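Long-range contacts in amino Transferase (Eubacterium rectale, PDB 3ELE), which probably transfers amino groups between amino acids and keto acids with pyridoxal-5'-phosphate as cofactor, as a member of the class I and II aminotransferases: residues A[153-158]-A[367-371]; A[345-349]-A[360-364]. All coordinates share one frame. Numbering follows the deposited sequence.

Contact 1 of 2, residues A[153-158]-A[367-371]; sequences ADTEHF and CPGWV
In the PLP-dependent aminotransferase fold, a large mixed sheet carries the cofactor site and a smaller domain holds an antiparallel sheet; here a loop that follows the edge strand 147-151 of the large sheet meets the hairpin end leading into strand 370-374 of the small one. Residues 153-158 form a compact loop folded around Asp154, an Asx motif: OD1 of Asp154 accepts from His157 N at 3.2 Å, and Phe158 N donates to Asp154 O at 2.8 Å. Phe158 takes left-handed backbone angles (57/42), and its m rotamer carries the ring to the other segment. The backbones stay apart, 6.9 Å between the CA atoms of Ala153 and Cys367 at their nearest, and no hydrogen bond crosses, so apolar contact does the joining. Along the second segment, Cys367 comes first: its SG lies 3.5 Å from Ala153 CB, where a methyl leaves room for the sulfur, and 4.3 Å from Thr155 CG2. Cys367 opens a type II turn ending at Trp370. Pro368 suits its first corner with phi -63°, and Gly369 the second, since at phi 87° a CB would strike the preceding carbonyl O. After the turn, Trp370 points its CA-to-CB bond toward the loop, with chi1 in the m well. Its indole receives the edge of Phe158 in a T-shaped stack, planes at 87° and the Phe158 ring 5.2 Å from the six-membered ring of Trp370, centroid to centroid. Lys339 makes a cation-pi contact with the same indole. The closest ring atoms are Phe158 CE2 and Trp370 CH2, 3.8 Å apart, while Thr155 CG2 reaches Trp370 NE1 at 3.9 Å.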
# COMPACT_ATOMS: atom_id res chain seq x y z
N ALA A 153 -1.58 15.67 27.75
CA ALA A 153 -0.28 15.13 28.14
C ALA A 153 0.00 15.12 29.65
O ALA A 153 -0.47 15.98 30.40
CB ALA A 153 0.87 15.88 27.41
N ASP A 154 0.73 14.08 30.06
CA ASP A 154 1.34 13.99 31.38
C ASP A 154 2.68 14.67 31.12
O ASP A 154 3.63 14.04 30.68
CB ASP A 154 1.54 12.53 31.80
CG ASP A 154 2.52 12.36 32.94
OD1 ASP A 154 2.69 13.31 33.74
OD2 ASP A 154 3.15 11.28 33.03
N THR A 155 2.74 15.97 31.37
CA THR A 155 4.00 16.72 31.18
C THR A 155 5.01 16.53 32.33
O THR A 155 6.15 16.98 32.21
CB THR A 155 3.72 18.22 30.93
OG1 THR A 155 2.84 18.71 31.94
CG2 THR A 155 3.06 18.43 29.53
N GLU A 156 4.61 15.86 33.42
CA GLU A 156 5.49 15.58 34.55
C GLU A 156 6.45 14.44 34.17
O GLU A 156 7.66 14.64 34.18
CB GLU A 156 4.69 15.26 35.84
CG GLU A 156 3.79 16.43 36.31
CD GLU A 156 2.89 16.12 37.53
OE1 GLU A 156 2.50 14.95 37.76
OE2 GLU A 156 2.55 17.09 38.25
N HIS A 157 5.91 13.29 33.77
CA HIS A 157 6.71 12.09 33.40
C HIS A 157 6.53 11.53 31.97
O HIS A 157 7.27 10.63 31.59
CB HIS A 157 6.40 10.96 34.39
CG HIS A 157 6.71 11.30 35.82
ND1 HIS A 157 8.00 11.29 36.32
CD2 HIS A 157 5.91 11.67 36.84
CE1 HIS A 157 7.97 11.64 37.59
NE2 HIS A 157 6.71 11.87 37.94
N PHE A 158 5.59 12.07 31.18
CA PHE A 158 5.27 11.59 29.82
C PHE A 158 4.87 10.11 29.76
O PHE A 158 5.28 9.36 28.86
CB PHE A 158 6.32 12.01 28.80
CG PHE A 158 6.37 13.49 28.59
CD1 PHE A 158 5.41 14.12 27.79
CD2 PHE A 158 7.34 14.27 29.22
CE1 PHE A 158 5.43 15.52 27.61
CE2 PHE A 158 7.37 15.67 29.05
CZ PHE A 158 6.41 16.29 28.24
N CYS A 367 0.68 19.27 22.25
CA CYS A 367 1.47 19.83 23.38
C CYS A 367 1.99 21.28 23.25
O CYS A 367 3.17 21.48 22.93
CB CYS A 367 2.63 18.88 23.73
SG CYS A 367 2.46 18.15 25.28
N PRO A 368 1.11 22.28 23.52
CA PRO A 368 1.57 23.67 23.54
C PRO A 368 2.63 23.92 24.64
O PRO A 368 2.60 23.28 25.71
CB PRO A 368 0.29 24.47 23.83
CG PRO A 368 -0.85 23.56 23.55
CD PRO A 368 -0.34 22.18 23.78
N GLY A 369 3.53 24.86 24.36
CA GLY A 369 4.62 25.20 25.27
C GLY A 369 5.89 24.38 25.16
O GLY A 369 6.86 24.69 25.84
N TRP A 370 5.89 23.35 24.30
CA TRP A 370 7.03 22.45 24.09
C TRP A 370 7.40 22.42 22.62
O TRP A 370 6.68 22.95 21.77
CB TRP A 370 6.67 21.02 24.53
CG TRP A 370 6.49 20.88 26.00
CD1 TRP A 370 5.43 21.30 26.73
CD2 TRP A 370 7.42 20.28 26.93
NE1 TRP A 370 5.62 21.00 28.05
CE2 TRP A 370 6.82 20.36 28.21
CE3 TRP A 370 8.68 19.67 26.81
CZ2 TRP A 370 7.45 19.87 29.38
CZ3 TRP A 370 9.32 19.17 27.97
CH2 TRP A 370 8.68 19.27 29.24
N VAL A 371 8.57 21.86 22.33
CA VAL A 371 9.03 21.67 20.96
C VAL A 371 9.69 20.30 20.81
O VAL A 371 10.15 19.72 21.79
CB VAL A 371 10.03 22.76 20.52
CG1 VAL A 371 9.38 24.14 20.58
CG2 VAL A 371 11.35 22.70 21.36

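Contact 2 of 2, residues A[345-349]-A[360-364]; sequences SNAFC and VAADG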
# COMPACT_ATOMS: atom_id res chain seq x y z
N SER A 345 4.91 28.29 21.84
CA SER A 345 5.94 27.51 21.10
C SER A 345 6.16 27.97 19.67
O SER A 345 7.28 27.88 19.17
CB SER A 345 5.57 26.05 21.05
OG SER A 345 5.24 25.58 22.33
N ASN A 346 5.11 28.46 19.01
CA ASN A 346 5.22 28.96 17.62
C ASN A 346 6.10 30.22 17.56
O ASN A 346 6.98 30.32 16.70
CB ASN A 346 3.84 29.21 16.99
CG ASN A 346 2.94 27.97 16.98
OD1 ASN A 346 3.17 27.04 16.23
ND2 ASN A 346 1.91 27.98 17.82
N ALA A 347 5.85 31.15 18.50
CA ALA A 347 6.64 32.37 18.65
C ALA A 347 8.08 32.02 19.03
O ALA A 347 9.03 32.64 18.53
CB ALA A 347 6.01 33.28 19.70
N PHE A 348 8.25 31.03 19.91
CA PHE A 348 9.59 30.52 20.26
C PHE A 348 10.32 29.88 19.06
O PHE A 348 11.52 30.13 18.89
CB PHE A 348 9.52 29.53 21.44
CG PHE A 348 10.84 28.86 21.74
CD1 PHE A 348 11.90 29.60 22.23
CD2 PHE A 348 11.00 27.48 21.55
CE1 PHE A 348 13.15 28.98 22.50
CE2 PHE A 348 12.22 26.86 21.84
CZ PHE A 348 13.29 27.61 22.32
N CYS A 349 9.61 29.09 18.25
CA CYS A 349 10.21 28.48 17.04
C CYS A 349 10.63 29.52 16.00
O CYS A 349 11.57 29.26 15.26
CB CYS A 349 9.30 27.43 16.40
SG CYS A 349 9.21 26.00 17.42
N VAL A 360 10.56 22.20 15.85
CA VAL A 360 9.14 22.07 15.55
C VAL A 360 8.28 22.27 16.80
O VAL A 360 8.49 21.59 17.80
CB VAL A 360 8.89 20.64 14.96
CG1 VAL A 360 7.42 20.39 14.69
CG2 VAL A 360 9.70 20.43 13.65
N ALA A 361 7.29 23.17 16.72
CA ALA A 361 6.35 23.43 17.82
C ALA A 361 5.54 22.16 18.07
O ALA A 361 5.14 21.50 17.12
CB ALA A 361 5.42 24.61 17.52
N ALA A 362 5.33 21.83 19.34
CA ALA A 362 4.62 20.61 19.72
C ALA A 362 3.08 20.77 19.81
O ALA A 362 2.40 19.81 20.17
CB ALA A 362 5.20 20.06 21.01
N ASP A 363 2.55 21.94 19.43
CA ASP A 363 1.10 22.23 19.46
C ASP A 363 0.33 21.22 18.61
O ASP A 363 -0.64 20.64 19.07
CB ASP A 363 0.76 23.64 18.95
CG ASP A 363 1.61 24.73 19.60
OD1 ASP A 363 2.84 24.56 19.67
OD2 ASP A 363 1.07 25.78 19.98
N GLY A 364 0.82 20.99 17.40
CA GLY A 364 0.27 20.01 16.45
C GLY A 364 0.33 18.56 16.93
O GLY A 364 -0.47 17.75 16.50
O HOH W 1 2.40 26.69 22.08
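Small side chains let the first turn of helix 345-353 lie close against residues 360-364: the CA atoms of Ser345 and Ala361 are only 5.3 Å apart. The methyl of Ala361 points at the helix and is touched from several directions, by Ser345 CB at 3.8 Å, by Asn346 OD1 at 3.6 Å and by Cys349 SG at 4.0 Å. The methyl fits the short distance between the backbones. Cys349, one turn after Ser345, brings the same SG to 3.5 Å from Ala361 N, so its sulfur rests on the strand backbone as well as on the methyl. Cys349 N donates to Ser345 O at 2.8 Å, as expected in a helix, whose four-residue spacing sets both side chains on one face. This is helix-on-sheet packing in the small domain of the aminotransferase fold: strand 360-361 is an edge of the antiparallel sheet, paired with strand 370-374; the CA-to-CB bond of Val360 points away from residues 345-349, and its side chain touches Ile18 and Leu21 of helix 17-32. Polar contacts gather around Asp363. Its OD2 takes a weak hydrogen bond from Asn346 ND2 at 3.2 Å and a shorter one from water 1 at 2.6 Å; the water in turn accepts from Ser345 N at 3.0 Å, a backbone amide left open by the start of the helix. The hydroxyl of Ser345 instead serves the neighbouring strand, hydrogen-bonding through OG to Trp370 O.

Both contacts use the small domain's antiparallel sheet, where strands 360-361 and 370-374 are neighbours; their centres lie 12 Å apart. Ala362 of contact 2 bridges to contact 1 through two probable hydrogen bonds, from Cys367 N to Ala362 O at 2.7 Å and from Ala362 N to Trp370 O at 3.0 Å. Contact 2 ties this sheet to a helix of its own domain, whereas contact 1 joins it to a loop after the edge strand of the large, cofactor-bearing sheet. Neither segment pair includes a residue of the PLP pocket: the side chain of Phe158 is about 14 Å from a bound PLP and that of Val360 about 12 Å.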